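Local coordinates for protein CD180 antigen (Mus musculus, PDB 3T6Q) that may cooperate with MD-1 and TLR4 in the innate immune response of B cells to bacterial lipopolysaccharide, leading to NF-kappa-B activation, at residues E314-I319 / L330-N335; S435-D438 / Q443-D446; I144-G149 / K156-Q161. One frame throughout, in Å; residues are numbered along the deposited sequence.

How the contacts relate
All three contacts are buried and mainly apolar, without hydrogen bonds across their segments. Contacts 1 and 3 share a plan: each packs the inward side chains of a concave-face strand and its exit against the loop of the preceding repeat. Contact 2 lies wholly within one repeat, loop against loop, with a type I turn in one segment and a methyl set against a backbone carbonyl. A phenylalanine ring packs across the segments only in contact 3, whereas contact 1 is made by aliphatic ends alone and has a mannose on its far side. Contacts 2 and 3 lie on opposite sides of the chain's centre, with centres about 56 Å apart; contact 1 comes between them in sequence.

Contact 1. Residues E314-I319 / L330-N335; sequences ENLCQI and LSIKGN. With MAN (alpha-D-mannopyranose), chain E.
Ile-332 pushes its terminal methyl into the loop 314-319, where its CD1 overlaps Leu-316 CD2 and meets Ile-319 end on. The closest approach is Ile-332 CD1 to Leu-316 CD2, 3.5 Å, made by two side chains that pass each other at a slant. The same Ile-332 CD1 lies 4.1 Å from Ile-319 CD1, and here the two branches point at each other, tip to tip. Ile-319 CD1 also faces Leu-330 CD2 at 4.0 Å, so this methyl links both inward residues of the strand side. In Ile-332 the CG1 branch runs anti to the carbonyl carbon (chi1 -50°), which carries CD1 toward the loop.

Leu-330, Ile-332 and Asn-335 fit the LxxLxLxxN pattern of a leucine-rich repeat, the two aliphatic residues facing inward and the asparagine following the strand. Asn-335 ND2 is hydrogen-bonded to the carbonyl of Phe-313 in the preceding repeat and to that of Lys-337 in its own. Within 314-319, Gln-318 OE1 accepts two backbone amides, tentatively, since this holds for one of the two conformers of Glu-314 and Asn-315: Glu-314 N at 2.8 Å, almost in line with the side-chain C=O, and Asn-315 N from above the carbonyl plane. A disulfide from Cys-317 to Cys-345 joins this loop to the one after it.

Beyond the strand, on the concave side, Gly-334 CA comes within 3.3 Å of O3 of a mannose, and Lys-333 CE within 3.8 Å of its O4. This sugar is also hydrogen-bonded to another protein chain. The contact thus has a wholly aliphatic interior, held by shape and exclusion of water, while polar bonds and the disulfide fix its backbone at the edges.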
loop_
_atom_site.group_PDB
_atom_site.type_symbol
_atom_site.label_atom_id
_atom_site.label_comp_id
_atom_site.label_asym_id
_atom_site.label_seq_id
_atom_site.Cartn_x
_atom_site.Cartn_y
_atom_site.Cartn_z
ATOM N N GLU A 314 17.542 -38.962 14.053
ATOM C CA GLU A 314 17.246 -39.962 15.086
ATOM C C GLU A 314 18.425 -40.130 16.019
ATOM O O GLU A 314 18.267 -40.429 17.198
ATOM C CB GLU A 314 16.931 -41.315 14.441
ATOM C CG GLU A 314 15.619 -41.279 13.669
ATOM C CD GLU A 314 15.494 -42.424 12.676
ATOM O OE1 GLU A 314 16.119 -43.494 12.894
ATOM O OE2 GLU A 314 14.769 -42.243 11.670
ATOM N N ASN A 315 19.618 -39.956 15.473
ATOM C CA ASN A 315 20.843 -40.230 16.218
ATOM C C ASN A 315 21.823 -39.091 15.907
ATOM O O ASN A 315 21.776 -38.510 14.822
ATOM C CB ASN A 315 21.392 -41.622 15.790
ATOM C CG ASN A 315 22.446 -42.187 16.739
ATOM O OD1 ASN A 315 22.300 -43.301 17.252
ATOM N ND2 ASN A 315 23.511 -41.441 16.963
ATOM N N LEU A 316 22.690 -38.771 16.861
ATOM C CA LEU A 316 23.753 -37.787 16.651
ATOM C C LEU A 316 24.797 -38.256 15.630
ATOM O O LEU A 316 25.363 -37.439 14.916
ATOM C CB LEU A 316 24.481 -37.460 17.946
ATOM C CG LEU A 316 24.712 -36.018 18.429
ATOM C CD1 LEU A 316 25.893 -35.975 19.383
ATOM C CD2 LEU A 316 24.779 -34.904 17.395
ATOM N N CYS A 317 25.019 -39.556 15.533
ATOM C CA CYS A 317 25.937 -40.089 14.518
ATOM C C CYS A 317 25.486 -39.802 13.047
ATOM O O CYS A 317 26.308 -39.760 12.162
ATOM C CB CYS A 317 26.224 -41.570 14.748
ATOM S SG CYS A 317 27.582 -41.899 15.930
ATOM N N GLN A 318 24.219 -39.473 12.841
ATOM C CA GLN A 318 23.684 -39.161 11.514
ATOM C C GLN A 318 24.060 -37.753 10.992
ATOM O O GLN A 318 23.752 -37.437 9.836
ATOM C CB GLN A 318 22.155 -39.313 11.497
ATOM C CG GLN A 318 21.631 -40.762 11.582
ATOM C CD GLN A 318 20.121 -40.823 11.715
ATOM O OE1 GLN A 318 19.526 -40.120 12.531
ATOM N NE2 GLN A 318 19.487 -41.678 10.922
ATOM N N ILE A 319 24.692 -36.912 11.823
ATOM C CA ILE A 319 25.197 -35.642 11.316
ATOM C C ILE A 319 26.535 -35.849 10.597
ATOM O O ILE A 319 26.985 -34.941 9.890
ATOM C CB ILE A 319 25.260 -34.498 12.372
ATOM C CG1 ILE A 319 26.453 -34.674 13.352
ATOM C CG2 ILE A 319 23.924 -34.407 13.128
ATOM C CD1 ILE A 319 26.904 -33.380 14.046
ATOM N N LEU A 330 28.658 -25.822 17.595
ATOM C CA LEU A 330 27.653 -26.730 17.013
ATOM C C LEU A 330 26.356 -26.611 17.816
ATOM O O LEU A 330 26.370 -26.824 19.020
ATOM C CB LEU A 330 28.148 -28.195 17.079
ATOM C CG LEU A 330 27.104 -29.254 16.599
ATOM C CD1 LEU A 330 26.748 -29.052 15.117
ATOM C CD2 LEU A 330 27.674 -30.645 16.803
ATOM N N SER A 331 25.259 -26.253 17.133
ATOM C CA SER A 331 23.933 -26.152 17.729
ATOM C C SER A 331 22.999 -27.113 17.074
ATOM O O SER A 331 22.859 -27.104 15.842
ATOM C CB SER A 331 23.367 -24.748 17.502
ATOM O OG SER A 331 24.188 -23.854 18.198
ATOM N N ILE A 332 22.405 -27.993 17.868
ATOM C CA ILE A 332 21.423 -28.916 17.319
ATOM C C ILE A 332 20.349 -28.967 18.381
ATOM O O ILE A 332 20.240 -29.920 19.118
ATOM C CB ILE A 332 21.980 -30.341 17.086
ATOM C CG1 ILE A 332 23.287 -30.302 16.317
ATOM C CG2 ILE A 332 20.960 -31.167 16.286
ATOM C CD1 ILE A 332 23.989 -31.648 16.265
ATOM N N LYS A 333 19.580 -27.916 18.474
ATOM C CA LYS A 333 18.552 -27.881 19.531
ATOM C C LYS A 333 17.161 -27.949 18.919
ATOM O O LYS A 333 16.997 -27.671 17.721
ATOM C CB LYS A 333 18.706 -26.609 20.365
ATOM C CG LYS A 333 17.955 -25.427 19.779
ATOM C CD LYS A 333 17.634 -24.393 20.872
ATOM C CE LYS A 333 16.918 -23.192 20.286
ATOM N NZ LYS A 333 17.857 -22.486 19.357
ATOM N N GLY A 334 16.161 -28.341 19.712
ATOM C CA GLY A 334 14.784 -28.462 19.184
ATOM C C GLY A 334 14.583 -29.493 18.078
ATOM O O GLY A 334 13.701 -29.300 17.229
ATOM N N ASN A 335 15.440 -30.519 18.018
ATOM C CA ASN A 335 15.227 -31.669 17.096
ATOM C C ASN A 335 13.806 -32.225 17.267
ATOM O O ASN A 335 13.326 -32.330 18.405
ATOM C CB ASN A 335 16.201 -32.792 17.445
ATOM C CG ASN A 335 16.375 -33.785 16.316
ATOM O OD1 ASN A 335 17.011 -33.489 15.320
ATOM N ND2 ASN A 335 15.848 -34.988 16.498
HETATM C C1 MAN E . 9.692 -24.664 21.403
HETATM C C2 MAN E . 10.039 -26.024 20.803
HETATM C C3 MAN E . 11.556 -26.316 20.937
HETATM C C4 MAN E . 12.347 -25.124 20.347
HETATM C C5 MAN E . 11.897 -23.788 20.994
HETATM C C6 MAN E . 12.606 -22.559 20.430
HETATM O O2 MAN E . 9.722 -25.916 19.451
HETATM O O3 MAN E . 11.848 -27.495 20.222
HETATM O O4 MAN E . 13.751 -25.311 20.504
HETATM O O5 MAN E . 10.488 -23.594 20.853
HETATM O O6 MAN E . 12.244 -22.429 19.028
#

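Contact 2. Residues S435-D438 / Q443-D446; sequences SLLD and QLFD
Asp-438 and Leu-444 make the closest backbone approach, with their CA atoms 8.5 Å apart, where two irregular loops of one leucine-rich repeat (LRR 15) meet between strands 429-431 and 453-455. Residues 443-446 form a type I beta turn closed by Asp-446 N to Gln-443 O at 3.1 Å, and this turn directs Leu-444 at segment 435-438.

Leu-444 carries the contact through one methyl. Its CG stands anti to the backbone N (chi1 175°), extending the isobutyl group so that CD2 lies 3.7 Å from Asp-438 O and 4.2 Å from Leu-437 CD1. The first is a methyl against a backbone carbonyl, the second a methyl pair. Leu-444 CG also sits 3.9 Å above the centre of the Phe-445 ring, so the leucine rests on the ring of its own neighbour while its CD2 reaches the other loop.

Polar groups hold the flanks. Leu-437 N is hydrogen-bonded to OD1 of Asn-459, which occupies the asparagine position of the next repeat, and Ser-435 OG bonds to the carbonyl of Thr-410. The Asp-438 carboxylate is hydrogen-bonded through OD2 to Ser-440 OG; it is the residue's carbonyl that touches Leu-444.

With no hydrogen bond between the segments, the solenoid interior is closed here by dispersion and burial of inward-facing leucines, while Thr-410 and Asn-459 tie segment 435-438 to the repeats before and after it.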
loop_
_atom_site.group_PDB
_atom_site.type_symbol
_atom_site.label_atom_id
_atom_site.label_comp_id
_atom_site.label_asym_id
_atom_site.label_seq_id
_atom_site.Cartn_x
_atom_site.Cartn_y
_atom_site.Cartn_z
ATOM N N SER A 435 16.064 -29.148 38.027
ATOM C CA SER A 435 16.698 -30.436 37.749
ATOM C C SER A 435 16.235 -31.473 38.812
ATOM O O SER A 435 16.468 -32.666 38.686
ATOM C CB SER A 435 18.232 -30.287 37.757
ATOM O OG SER A 435 18.678 -29.556 36.594
ATOM N N LEU A 436 15.618 -30.964 39.881
ATOM C CA LEU A 436 15.026 -31.766 40.970
ATOM C C LEU A 436 16.064 -32.581 41.713
ATOM O O LEU A 436 15.831 -33.744 41.990
ATOM C CB LEU A 436 13.873 -32.669 40.478
ATOM C CG LEU A 436 12.775 -31.997 39.661
ATOM C CD1 LEU A 436 11.628 -32.956 39.344
ATOM C CD2 LEU A 436 12.276 -30.724 40.336
ATOM N N LEU A 437 17.216 -31.973 42.010
ATOM C CA LEU A 437 18.281 -32.631 42.771
ATOM C C LEU A 437 18.015 -32.428 44.252
ATOM O O LEU A 437 17.331 -31.488 44.635
ATOM C CB LEU A 437 19.649 -32.018 42.452
ATOM C CG LEU A 437 20.196 -32.355 41.072
ATOM C CD1 LEU A 437 21.266 -31.324 40.784
ATOM C CD2 LEU A 437 20.760 -33.763 41.030
ATOM N N ASP A 438 18.589 -33.304 45.071
ATOM C CA ASP A 438 18.515 -33.149 46.522
ATOM C C ASP A 438 19.764 -32.358 46.926
ATOM O O ASP A 438 20.896 -32.853 46.888
ATOM C CB ASP A 438 18.488 -34.510 47.196
ATOM C CG ASP A 438 18.596 -34.428 48.723
ATOM O OD1 ASP A 438 18.719 -35.498 49.337
ATOM O OD2 ASP A 438 18.560 -33.330 49.317
ATOM N N GLN A 443 28.346 -34.237 49.042
ATOM C CA GLN A 443 29.295 -34.527 47.937
ATOM C C GLN A 443 28.800 -34.036 46.561
ATOM O O GLN A 443 29.548 -34.043 45.575
ATOM C CB GLN A 443 29.542 -36.053 47.852
ATOM C CG GLN A 443 30.073 -36.702 49.141
ATOM C CD GLN A 443 28.984 -37.234 50.098
ATOM O OE1 GLN A 443 29.301 -37.953 51.043
ATOM N NE2 GLN A 443 27.716 -36.875 49.872
ATOM N N LEU A 444 27.559 -33.590 46.497
ATOM C CA LEU A 444 26.950 -33.300 45.166
ATOM C C LEU A 444 27.780 -32.353 44.311
ATOM O O LEU A 444 27.956 -32.592 43.095
ATOM C CB LEU A 444 25.493 -32.825 45.307
ATOM C CG LEU A 444 24.770 -32.364 44.023
ATOM C CD1 LEU A 444 24.620 -33.590 43.148
ATOM C CD2 LEU A 444 23.413 -31.770 44.388
ATOM N N PHE A 445 28.334 -31.315 44.955
ATOM C CA PHE A 445 29.077 -30.268 44.257
ATOM C C PHE A 445 30.575 -30.285 44.438
ATOM O O PHE A 445 31.240 -29.278 44.153
ATOM C CB PHE A 445 28.520 -28.864 44.561
ATOM C CG PHE A 445 27.089 -28.682 44.057
ATOM C CD1 PHE A 445 26.777 -28.921 42.709
ATOM C CD2 PHE A 445 26.077 -28.326 44.920
ATOM C CE1 PHE A 445 25.465 -28.774 42.259
ATOM C CE2 PHE A 445 24.775 -28.140 44.474
ATOM C CZ PHE A 445 24.456 -28.392 43.151
ATOM N N ASP A 446 31.106 -31.412 44.869
ATOM C CA ASP A 446 32.558 -31.560 44.943
ATOM C C ASP A 446 33.196 -31.375 43.574
ATOM O O ASP A 446 32.670 -31.851 42.556
ATOM C CB ASP A 446 32.952 -32.950 45.455
ATOM C CG ASP A 446 32.721 -33.138 46.959
ATOM O OD1 ASP A 446 32.612 -32.155 47.701
ATOM O OD2 ASP A 446 32.655 -34.304 47.397
#

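Contact 3. Residues I144-G149 / K156-Q161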
loop_
_atom_site.group_PDB
_atom_site.type_symbol
_atom_site.label_atom_id
_atom_site.label_comp_id
_atom_site.label_asym_id
_atom_site.label_seq_id
_atom_site.Cartn_x
_atom_site.Cartn_y
_atom_site.Cartn_z
ATOM N N ILE A 144 15.504 0.122 -5.196
ATOM C CA ILE A 144 16.352 0.551 -4.065
ATOM C C ILE A 144 17.133 1.877 -4.330
ATOM O O ILE A 144 17.736 2.446 -3.408
ATOM C CB ILE A 144 17.318 -0.592 -3.627
ATOM C CG1 ILE A 144 18.411 -0.822 -4.650
ATOM C CG2 ILE A 144 16.573 -1.932 -3.536
ATOM C CD1 ILE A 144 19.577 -1.611 -4.095
ATOM N N LYS A 145 17.101 2.366 -5.567
ATOM C CA LYS A 145 17.943 3.511 -5.973
ATOM C C LYS A 145 17.722 4.701 -5.060
ATOM O O LYS A 145 16.590 5.116 -4.819
ATOM C CB LYS A 145 17.717 3.880 -7.436
ATOM C CG LYS A 145 18.653 5.016 -7.889
ATOM C CD LYS A 145 19.120 4.896 -9.334
ATOM C CE LYS A 145 17.995 4.599 -10.305
ATOM N NZ LYS A 145 17.221 5.827 -10.618
ATOM N N LEU A 146 18.803 5.213 -4.496
ATOM C CA LEU A 146 18.730 6.388 -3.645
ATOM C C LEU A 146 18.685 7.634 -4.548
ATOM O O LEU A 146 19.291 7.623 -5.631
ATOM C CB LEU A 146 19.897 6.411 -2.663
ATOM C CG LEU A 146 19.867 5.227 -1.680
ATOM C CD1 LEU A 146 21.111 5.241 -0.819
ATOM C CD2 LEU A 146 18.623 5.262 -0.782
ATOM N N PRO A 147 17.929 8.678 -4.132
ATOM C CA PRO A 147 17.764 9.861 -4.981
ATOM C C PRO A 147 19.050 10.704 -5.055
ATOM O O PRO A 147 19.872 10.654 -4.141
ATOM C CB PRO A 147 16.652 10.640 -4.259
ATOM C CG PRO A 147 16.896 10.341 -2.812
ATOM C CD PRO A 147 17.282 8.874 -2.813
ATOM N N LYS A 148 19.214 11.461 -6.144
ATOM C CA LYS A 148 20.381 12.327 -6.336
ATOM C C LYS A 148 20.540 13.285 -5.152
ATOM O O LYS A 148 19.569 13.936 -4.734
ATOM C CB LYS A 148 20.281 13.129 -7.652
ATOM C CG LYS A 148 19.707 12.377 -8.856
ATOM C CD LYS A 148 18.229 12.696 -9.103
ATOM C CE LYS A 148 17.292 11.625 -8.544
ATOM N NZ LYS A 148 17.181 10.445 -9.449
ATOM N N GLY A 149 21.750 13.346 -4.604
ATOM C CA GLY A 149 22.047 14.260 -3.509
ATOM C C GLY A 149 21.429 13.877 -2.176
ATOM O O GLY A 149 21.027 14.743 -1.384
ATOM N N LYS A 156 24.264 3.152 7.466
ATOM C CA LYS A 156 24.620 1.772 7.853
ATOM C C LYS A 156 23.460 0.749 7.711
ATOM O O LYS A 156 23.731 -0.464 7.580
ATOM C CB LYS A 156 25.130 1.714 9.278
ATOM C CG LYS A 156 26.350 2.581 9.580
ATOM C CD LYS A 156 27.507 2.296 8.610
ATOM C CE LYS A 156 28.681 3.262 8.867
ATOM N NZ LYS A 156 29.725 3.094 7.812
ATOM N N VAL A 157 22.198 1.225 7.760
ATOM C CA VAL A 157 20.983 0.335 7.592
ATOM C C VAL A 157 20.029 0.896 6.552
ATOM O O VAL A 157 19.558 2.041 6.662
ATOM C CB VAL A 157 20.251 0.116 8.929
ATOM C CG1 VAL A 157 18.975 -0.704 8.750
ATOM C CG2 VAL A 157 21.180 -0.626 9.904
ATOM N N LEU A 158 19.763 0.121 5.511
ATOM C CA LEU A 158 18.779 0.501 4.549
ATOM C C LEU A 158 17.807 -0.685 4.491
ATOM O O LEU A 158 18.179 -1.752 4.027
ATOM C CB LEU A 158 19.412 0.668 3.180
ATOM C CG LEU A 158 19.079 1.825 2.243
ATOM C CD1 LEU A 158 19.382 1.521 0.771
ATOM C CD2 LEU A 158 17.719 2.516 2.438
ATOM N N ASP A 159 16.572 -0.482 4.926
ATOM C CA ASP A 159 15.648 -1.589 5.112
ATOM C C ASP A 159 14.409 -1.453 4.228
ATOM O O ASP A 159 13.630 -0.501 4.378
ATOM C CB ASP A 159 15.288 -1.643 6.596
ATOM C CG ASP A 159 14.527 -2.921 6.986
ATOM O OD1 ASP A 159 13.513 -3.269 6.335
ATOM O OD2 ASP A 159 14.955 -3.596 7.959
ATOM N N PHE A 160 14.229 -2.413 3.321
ATOM C CA PHE A 160 13.110 -2.426 2.399
ATOM C C PHE A 160 12.215 -3.659 2.608
ATOM O O PHE A 160 11.559 -4.098 1.673
ATOM C CB PHE A 160 13.597 -2.430 0.954
ATOM C CG PHE A 160 14.321 -1.176 0.501
ATOM C CD1 PHE A 160 13.614 -0.061 0.014
ATOM C CD2 PHE A 160 15.723 -1.144 0.461
ATOM C CE1 PHE A 160 14.302 1.074 -0.455
ATOM C CE2 PHE A 160 16.409 -0.013 0.000
ATOM C CZ PHE A 160 15.704 1.091 -0.475
ATOM N N GLN A 161 12.186 -4.213 3.819
ATOM C CA GLN A 161 11.422 -5.455 4.074
ATOM C C GLN A 161 9.975 -5.332 3.545
ATOM O O GLN A 161 9.330 -4.334 3.794
ATOM C CB GLN A 161 11.385 -5.739 5.580
ATOM C CG GLN A 161 10.475 -6.928 5.913
ATOM C CD GLN A 161 10.713 -7.568 7.274
ATOM O OE1 GLN A 161 9.806 -8.206 7.827
ATOM N NE2 GLN A 161 11.922 -7.463 7.787
#
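An aliphatic-aromatic contact joins Ile-144 to Phe-160, the two side chains crossing at about a right angle. Ile-144 CG2 lies 4.0 Å above one face of the ring, displaced toward its rim, while CB is 3.8 Å from Phe-160 CE2. Even the backbone takes part, with Ile-144 CA 3.7 Å from Phe-160 CZ. Phe-160 has its CG anti to the carbonyl carbon (chi1 -66°), which sends the ring inward beneath the loop.

The aliphatic part is simpler: Leu-146 and Leu-158 reach for each other tip to tip, CD2 to CD1 at 4.1 Å. Leu-176 touches both from the following loop.

Hydrogen bonds run within or beyond the segments. Asp-159 OD1 accepts from Gln-161 N at 3.0 Å with a nearly straight N-H...O angle of 166°, an Asx turn at the strand's exit, and Asp-159 OD2 is bonded to Asn-185 of the next strand. Phe-160 O receives the side-chain amides of Asn-163 and Asn-189.

Those two asparagines hold equivalent positions in successive repeats, consistent with the asparagine ladder; with Leu-158 and Phe-160 facing inward from the concave strand, the arrangement is that of a leucine-rich-repeat solenoid.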